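Local coordinates for putative citrate lyase, alfa subunit (Streptococcus mutans, PDB 2HJ0), which belongs to the CitF family of citrate lyase alpha subunits, an alpha/beta protein whose chain is built round two large mixed beta sheets, at residues 307-312 / 323-328; 491-496 / 505-510. All blocks are in the same frame, centred on the assembly; numbering follows the deposited sequence.

Interaction 1: residues 307-312 / 323-328; sequences GGITNA and DKILDV
Ile-309 and Ile-325 meet tip to tip, and this is the dense part of the contact. The terminal methyl CD1 of Ile-325 lies 3.4 Å from Ile-309 CG2 and 3.5 Å from Ile-309 CD1, so one methyl faces both branches of the partner. In Ile-325, CG1 is anti to the backbone N (chi1 160°) and CD1 extends straight on (chi2 -175°), which carries that methyl toward the other segment. Asp-327 crosses the same isoleucine obliquely: its OD2 lies beside the apolar CG1 of Ile-309 (3.3 Å), and the carboxylate finds its polar partner in His-346 NE2, whose side chain also touches both isoleucines. All six residues that touch across the segments are buried. They lie in a beta-alpha-beta unit: strands 302-305 and 322-327 are parallel neighbours in a mixed sheet, helix 311-318 connects them, and Ile-309 sits in the connection just ahead of that helix. Thr-310 is the N-cap, its OG1 accepting a weak bond from Ala-312 N at 3.1 Å. Toward the end of the strand the contact is held more loosely. Val-328 N gives Gly-307 O a weak hydrogen bond, long at 3.3 Å although nearly straight (170° at the hydrogen). Leu-326 meets 307-312 through its backbone O, while its side chain packs on Pro-214 of the second subunit. Partly exposed Lys-324 makes no contact with 307-312, its NZ giving weak hydrogen bonds to Thr-216 OG1 and Pro-214 O of that subunit.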
ATOM      1  N   GLY A 307       4.157 -18.439  -1.164  1.00 17.33           N
ATOM      2  CA  GLY A 307       3.726 -18.799  -2.504  1.00 16.73           C
ATOM      3  C   GLY A 307       2.255 -18.823  -2.836  1.00 15.07           C
ATOM      4  O   GLY A 307       1.477 -17.946  -2.451  1.00 12.85           O
ATOM      5  N   GLY A 308       1.929 -19.821  -3.650  1.00 14.65           N
ATOM      6  CA  GLY A 308       0.575 -20.066  -4.061  1.00 13.12           C
ATOM      7  C   GLY A 308       0.154 -21.055  -3.004  1.00 12.34           C
ATOM      8  O   GLY A 308       0.698 -22.160  -2.910  1.00 11.11           O
ATOM      9  N   ILE A 309      -0.793 -20.626  -2.187  1.00 11.19           N
ATOM     10  CA  ILE A 309      -1.292 -21.419  -1.094  1.00 11.24           C
ATOM     11  C   ILE A 309      -2.290 -22.451  -1.571  1.00 11.10           C
ATOM     12  O   ILE A 309      -2.970 -22.234  -2.563  1.00 10.57           O
ATOM     13  CB  ILE A 309      -1.937 -20.494  -0.073  1.00 10.80           C
ATOM     14  CG1 ILE A 309      -0.937 -19.394   0.294  1.00 11.33           C
ATOM     15  CG2 ILE A 309      -2.399 -21.282   1.140  1.00 11.28           C
ATOM     16  CD1 ILE A 309       0.434 -19.902   0.743  1.00 10.65           C
ATOM     17  N   THR A 310      -2.333 -23.594  -0.887  1.00 12.55           N
ATOM     18  CA  THR A 310      -3.282 -24.670  -1.200  1.00 12.23           C
ATOM     19  C   THR A 310      -3.893 -25.042   0.140  1.00 11.39           C
ATOM     20  O   THR A 310      -3.390 -24.619   1.183  1.00  8.53           O
ATOM     21  CB  THR A 310      -2.611 -25.923  -1.752  1.00 12.47           C
ATOM     22  OG1 THR A 310      -2.080 -26.683  -0.668  1.00 15.70           O
ATOM     23  CG2 THR A 310      -1.490 -25.563  -2.688  1.00 14.73           C
ATOM     24  N   ASN A 311      -4.965 -25.828   0.120  1.00 11.85           N
ATOM     25  CA  ASN A 311      -5.613 -26.231   1.362  1.00 12.24           C
ATOM     26  C   ASN A 311      -4.660 -26.917   2.328  1.00 12.24           C
ATOM     27  O   ASN A 311      -4.837 -26.801   3.534  1.00 10.65           O
ATOM     28  CB  ASN A 311      -6.807 -27.142   1.083  1.00 12.84           C
ATOM     29  CG  ASN A 311      -7.558 -27.524   2.349  1.00 15.71           C
ATOM     30  OD1 ASN A 311      -7.480 -28.666   2.802  1.00 17.11           O
ATOM     31  ND2 ASN A 311      -8.282 -26.562   2.935  1.00 15.92           N
ATOM     32  N   ALA A 312      -3.652 -27.620   1.807  1.00 13.58           N
ATOM     33  CA  ALA A 312      -2.689 -28.302   2.668  1.00 14.78           C
ATOM     34  C   ALA A 312      -1.998 -27.288   3.549  1.00 17.28           C
ATOM     35  O   ALA A 312      -1.673 -27.552   4.710  1.00 17.11           O
ATOM     36  CB  ALA A 312      -1.672 -29.028   1.848  1.00 14.54           C
ATOM     37  N   ASP A 323       3.191 -20.861  11.909  1.00 15.74           N
ATOM     38  CA  ASP A 323       2.690 -19.650  12.528  1.00 16.64           C
ATOM     39  C   ASP A 323       1.951 -18.673  11.621  1.00 15.73           C
ATOM     40  O   ASP A 323       0.831 -18.278  11.923  1.00 17.01           O
ATOM     41  CB  ASP A 323       3.822 -18.913  13.234  1.00 18.92           C
ATOM     42  CG  ASP A 323       3.301 -17.864  14.171  1.00 22.95           C
ATOM     43  OD1 ASP A 323       2.622 -18.250  15.151  1.00 27.74           O
ATOM     44  OD2 ASP A 323       3.540 -16.660  13.935  1.00 24.95           O
ATOM     45  N   LYS A 324       2.579 -18.267  10.526  1.00 13.64           N
ATOM     46  CA  LYS A 324       1.947 -17.336   9.611  1.00 12.00           C
ATOM     47  C   LYS A 324       2.021 -17.879   8.207  1.00 12.02           C
ATOM     48  O   LYS A 324       2.694 -18.868   7.950  1.00 13.21           O
ATOM     49  CB  LYS A 324       2.667 -16.001   9.630  1.00 11.38           C
ATOM     50  CG  LYS A 324       2.696 -15.311  10.954  1.00 11.24           C
ATOM     51  CD  LYS A 324       1.458 -14.478  11.157  1.00  8.49           C
ATOM     52  CE  LYS A 324       1.585 -13.635  12.403  1.00  8.38           C
ATOM     53  NZ  LYS A 324       2.808 -12.799  12.402  1.00 10.92           N
ATOM     54  N   ILE A 325       1.337 -17.220   7.288  1.00 12.08           N
ATOM     55  CA  ILE A 325       1.363 -17.633   5.894  1.00 12.90           C
ATOM     56  C   ILE A 325       1.182 -16.404   4.989  1.00 12.92           C
ATOM     57  O   ILE A 325       0.189 -15.668   5.096  1.00 12.29           O
ATOM     58  CB  ILE A 325       0.294 -18.721   5.619  1.00 11.92           C
ATOM     59  CG1 ILE A 325      -0.026 -18.798   4.142  1.00 13.54           C
ATOM     60  CG2 ILE A 325      -0.973 -18.421   6.361  1.00 13.09           C
ATOM     61  CD1 ILE A 325      -1.140 -19.774   3.891  1.00 16.77           C
ATOM     62  N   LEU A 326       2.176 -16.171   4.130  1.00 11.88           N
ATOM     63  CA  LEU A 326       2.166 -15.040   3.193  1.00 11.32           C
ATOM     64  C   LEU A 326       1.642 -15.561   1.862  1.00 10.00           C
ATOM     65  O   LEU A 326       2.162 -16.533   1.320  1.00  9.18           O
ATOM     66  CB  LEU A 326       3.574 -14.457   3.040  1.00 11.06           C
ATOM     67  CG  LEU A 326       4.258 -14.130   4.370  1.00 11.77           C
ATOM     68  CD1 LEU A 326       5.625 -13.538   4.102  1.00 12.61           C
ATOM     69  CD2 LEU A 326       3.406 -13.174   5.168  1.00 11.18           C
ATOM     70  N   ASP A 327       0.615 -14.899   1.340  1.00 10.30           N
ATOM     71  CA  ASP A 327      -0.068 -15.336   0.120  1.00 10.88           C
ATOM     72  C   ASP A 327      -0.037 -14.354  -1.052  1.00  9.63           C
ATOM     73  O   ASP A 327      -0.538 -13.235  -0.945  1.00  8.79           O
ATOM     74  CB  ASP A 327      -1.534 -15.632   0.485  1.00 12.80           C
ATOM     75  CG  ASP A 327      -2.291 -16.355  -0.607  1.00 13.81           C
ATOM     76  OD1 ASP A 327      -1.983 -16.162  -1.797  1.00 15.72           O
ATOM     77  OD2 ASP A 327      -3.221 -17.116  -0.257  1.00 15.24           O
ATOM     78  N   VAL A 328       0.528 -14.784  -2.176  1.00  8.59           N
ATOM     79  CA  VAL A 328       0.570 -13.923  -3.349  1.00  6.71           C
ATOM     80  C   VAL A 328      -0.449 -14.428  -4.369  1.00  6.16           C
ATOM     81  O   VAL A 328      -0.847 -13.717  -5.291  1.00  5.65           O
ATOM     82  CB  VAL A 328       1.960 -13.902  -3.992  1.00  5.90           C
ATOM     83  CG1 VAL A 328       2.231 -15.212  -4.726  1.00  3.12           C
ATOM     84  CG2 VAL A 328       2.055 -12.720  -4.929  1.00  6.39           C
TER

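Interaction 2: residues 491-496 / 505-510; sequences DKIVAL and IDVVRN
In both Ile-493 (chi1 -54°) and Arg-509 (chi1 -67°) CG1 or CG is anti to the carbonyl carbon, which starts the two side chains side by side, pointing the same way. Ile-493 CD1 lies over one face of the Arg-509 guanidinium, offset toward its rim, 4.0 Å from Arg-509 NE; Arg-509 NH2 is bonded to Asp-9 O beyond the hairpin. At the turned end of 491-496, Asn-510 binds Lys-492 twice, once through its side chain and once through its backbone. Its OD1 accepts from Lys-492 N at 2.9 Å, the donor lying nearly on the line of the amide C=O, while Asn-510 N donates to Lys-492 O at 3.1 Å. Beside this pair, Val-494 CG2 packs on Asn-510 CB at 3.6 Å. Further along, Leu-496 CD2 packs against Val-507 CG1 at 3.5 Å, on one face of the sheet, where Leu-496 also touches Tyr-14 of helix 12-17; Ala-495 and Val-508 turn their side chains to the other face. Between the pairs Ile-493/Arg-509 and Ala-495/Val-508 the register slips by one residue. Val-508 O faces two donors: a weak bond from Val-494 N, bent to 119° at the hydrogen, and a longer but straighter one from Ala-495 N at 3.3 Å. Val-508 N returns a bond to Ala-495 O at 3.0 Å. Two residues opposite one, with Val-494 in a helix-like backbone conformation, make this a classic beta bulge in an antiparallel hairpin.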
ATOM      1  N   ASP A 491      14.080 -20.389 -37.697  1.00 42.07           N
ATOM      2  CA  ASP A 491      15.067 -19.335 -37.510  1.00 39.99           C
ATOM      3  C   ASP A 491      14.481 -18.107 -36.851  1.00 37.41           C
ATOM      4  O   ASP A 491      15.201 -17.162 -36.526  1.00 37.16           O
ATOM      5  CB  ASP A 491      15.678 -18.940 -38.854  1.00 42.83           C
ATOM      6  CG  ASP A 491      16.874 -19.798 -39.222  1.00 45.37           C
ATOM      7  OD1 ASP A 491      17.926 -19.653 -38.549  1.00 46.88           O
ATOM      8  OD2 ASP A 491      16.760 -20.615 -40.171  1.00 45.82           O
ATOM      9  N   LYS A 492      13.169 -18.119 -36.660  1.00 33.89           N
ATOM     10  CA  LYS A 492      12.501 -16.991 -36.039  1.00 31.03           C
ATOM     11  C   LYS A 492      12.502 -17.092 -34.525  1.00 28.88           C
ATOM     12  O   LYS A 492      12.175 -18.135 -33.964  1.00 28.00           O
ATOM     13  CB  LYS A 492      11.056 -16.877 -36.529  1.00 30.76           C
ATOM     14  CG  LYS A 492      10.283 -15.767 -35.829  1.00 29.95           C
ATOM     15  CD  LYS A 492       8.831 -15.699 -36.263  1.00 31.32           C
ATOM     16  CE  LYS A 492       8.003 -14.931 -35.238  1.00 31.57           C
ATOM     17  NZ  LYS A 492       8.600 -13.606 -34.895  1.00 30.41           N
ATOM     18  N   ILE A 493      12.872 -15.999 -33.868  1.00 26.07           N
ATOM     19  CA  ILE A 493      12.880 -15.969 -32.420  1.00 23.79           C
ATOM     20  C   ILE A 493      11.454 -15.697 -31.953  1.00 22.93           C
ATOM     21  O   ILE A 493      10.982 -14.559 -31.976  1.00 23.01           O
ATOM     22  CB  ILE A 493      13.790 -14.869 -31.890  1.00 22.69           C
ATOM     23  CG1 ILE A 493      15.188 -15.017 -32.490  1.00 21.17           C
ATOM     24  CG2 ILE A 493      13.828 -14.933 -30.380  1.00 21.60           C
ATOM     25  CD1 ILE A 493      15.876 -16.316 -32.150  1.00 21.07           C
ATOM     26  N   VAL A 494      10.769 -16.758 -31.548  1.00 21.74           N
ATOM     27  CA  VAL A 494       9.392 -16.686 -31.081  1.00 19.91           C
ATOM     28  C   VAL A 494       9.201 -15.904 -29.777  1.00 18.29           C
ATOM     29  O   VAL A 494       8.150 -15.294 -29.558  1.00 16.47           O
ATOM     30  CB  VAL A 494       8.841 -18.113 -30.914  1.00 20.61           C
ATOM     31  CG1 VAL A 494       7.931 -18.205 -29.701  1.00 22.30           C
ATOM     32  CG2 VAL A 494       8.098 -18.506 -32.174  1.00 20.84           C
ATOM     33  N   ALA A 495      10.220 -15.918 -28.921  1.00 16.98           N
ATOM     34  CA  ALA A 495      10.158 -15.224 -27.637  1.00 15.09           C
ATOM     35  C   ALA A 495      11.525 -15.093 -26.954  1.00 13.49           C
ATOM     36  O   ALA A 495      12.430 -15.887 -27.182  1.00 12.36           O
ATOM     37  CB  ALA A 495       9.195 -15.962 -26.716  1.00 14.54           C
ATOM     38  N   LEU A 496      11.662 -14.084 -26.109  1.00 12.17           N
ATOM     39  CA  LEU A 496      12.892 -13.883 -25.370  1.00 12.45           C
ATOM     40  C   LEU A 496      12.630 -14.225 -23.896  1.00 12.96           C
ATOM     41  O   LEU A 496      11.561 -13.918 -23.355  1.00 14.71           O
ATOM     42  CB  LEU A 496      13.334 -12.421 -25.498  1.00 13.28           C
ATOM     43  CG  LEU A 496      13.506 -11.858 -26.932  1.00 14.34           C
ATOM     44  CD1 LEU A 496      13.872 -10.380 -26.878  1.00 11.84           C
ATOM     45  CD2 LEU A 496      14.588 -12.633 -27.675  1.00 14.82           C
ATOM     46  N   ILE A 505      18.664 -14.687 -20.567  1.00 13.74           N
ATOM     47  CA  ILE A 505      19.294 -15.934 -20.178  1.00 13.80           C
ATOM     48  C   ILE A 505      19.186 -16.927 -21.330  1.00 13.09           C
ATOM     49  O   ILE A 505      20.034 -17.794 -21.475  1.00 14.11           O
ATOM     50  CB  ILE A 505      18.634 -16.508 -18.870  1.00 15.61           C
ATOM     51  CG1 ILE A 505      19.089 -17.938 -18.597  1.00 17.11           C
ATOM     52  CG2 ILE A 505      17.125 -16.526 -19.013  1.00 14.93           C
ATOM     53  CD1 ILE A 505      20.587 -18.154 -18.650  1.00 18.86           C
ATOM     54  N   ASP A 506      18.168 -16.787 -22.170  1.00 12.64           N
ATOM     55  CA  ASP A 506      18.004 -17.709 -23.290  1.00 13.92           C
ATOM     56  C   ASP A 506      16.945 -17.169 -24.257  1.00 13.83           C
ATOM     57  O   ASP A 506      16.462 -16.049 -24.089  1.00 13.48           O
ATOM     58  CB  ASP A 506      17.592 -19.086 -22.745  1.00 15.83           C
ATOM     59  CG  ASP A 506      17.665 -20.192 -23.785  1.00 17.93           C
ATOM     60  OD1 ASP A 506      18.262 -19.987 -24.865  1.00 19.19           O
ATOM     61  OD2 ASP A 506      17.129 -21.288 -23.505  1.00 19.38           O
ATOM     62  N   VAL A 507      16.601 -17.950 -25.275  1.00 13.19           N
ATOM     63  CA  VAL A 507      15.576 -17.547 -26.231  1.00 14.57           C
ATOM     64  C   VAL A 507      14.837 -18.777 -26.683  1.00 15.37           C
ATOM     65  O   VAL A 507      15.261 -19.896 -26.410  1.00 16.59           O
ATOM     66  CB  VAL A 507      16.149 -16.853 -27.493  1.00 14.89           C
ATOM     67  CG1 VAL A 507      16.639 -15.450 -27.160  1.00 14.15           C
ATOM     68  CG2 VAL A 507      17.253 -17.694 -28.077  1.00 14.18           C
ATOM     69  N   VAL A 508      13.728 -18.562 -27.377  1.00 15.75           N
ATOM     70  CA  VAL A 508      12.918 -19.657 -27.870  1.00 17.73           C
ATOM     71  C   VAL A 508      12.638 -19.450 -29.344  1.00 19.99           C
ATOM     72  O   VAL A 508      12.200 -18.375 -29.761  1.00 20.41           O
ATOM     73  CB  VAL A 508      11.585 -19.733 -27.117  1.00 17.25           C
ATOM     74  CG1 VAL A 508      10.666 -20.747 -27.767  1.00 15.55           C
ATOM     75  CG2 VAL A 508      11.846 -20.110 -25.676  1.00 19.07           C
ATOM     76  N   ARG A 509      12.888 -20.490 -30.132  1.00 21.66           N
ATOM     77  CA  ARG A 509      12.660 -20.430 -31.568  1.00 23.66           C
ATOM     78  C   ARG A 509      11.360 -21.120 -31.941  1.00 23.51           C
ATOM     79  O   ARG A 509      10.784 -21.854 -31.136  1.00 24.77           O
ATOM     80  CB  ARG A 509      13.839 -21.062 -32.318  1.00 23.50           C
ATOM     81  CG  ARG A 509      15.119 -20.255 -32.169  1.00 25.95           C
ATOM     82  CD  ARG A 509      16.277 -20.834 -32.958  1.00 26.23           C
ATOM     83  NE  ARG A 509      17.408 -19.904 -33.034  1.00 27.03           N
ATOM     84  CZ  ARG A 509      18.205 -19.605 -32.014  1.00 27.82           C
ATOM     85  NH1 ARG A 509      18.002 -20.164 -30.822  1.00 27.70           N
ATOM     86  NH2 ARG A 509      19.203 -18.746 -32.191  1.00 27.59           N
ATOM     87  N   ASN A 510      10.900 -20.878 -33.165  1.00 23.14           N
ATOM     88  CA  ASN A 510       9.657 -21.475 -33.636  1.00 21.34           C
ATOM     89  C   ASN A 510       9.820 -22.950 -33.955  1.00 21.27           C
ATOM     90  O   ASN A 510      10.930 -23.444 -34.165  1.00 21.71           O
ATOM     91  CB  ASN A 510       9.126 -20.722 -34.869  1.00 21.26           C
ATOM     92  CG  ASN A 510      10.086 -20.758 -36.057  1.00 20.18           C
ATOM     93  OD1 ASN A 510      11.154 -20.132 -36.041  1.00 18.67           O
ATOM     94  ND2 ASN A 510       9.700 -21.490 -37.095  1.00 18.39           N
TER

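Interaction 1 closes before interaction 2 opens along the chain, and the two lie on opposite sides of the chain's centre, their own centres 34 Å apart and their nearest atoms about 21 Å apart. Strand 322-327 and the hairpin 493-498/504-511 belong to different mixed sheets; strand 308-309 pairs with 329-330 in a small parallel sheet. Strand 322-327 lies next to the edge strand 346-348 of its sheet; the hairpin ends the other, adding two late strands beside 143-145, so the last part of the chain returns to the sheet formed by its first part. Of the two contacts only interaction 1 is touched by the second subunit.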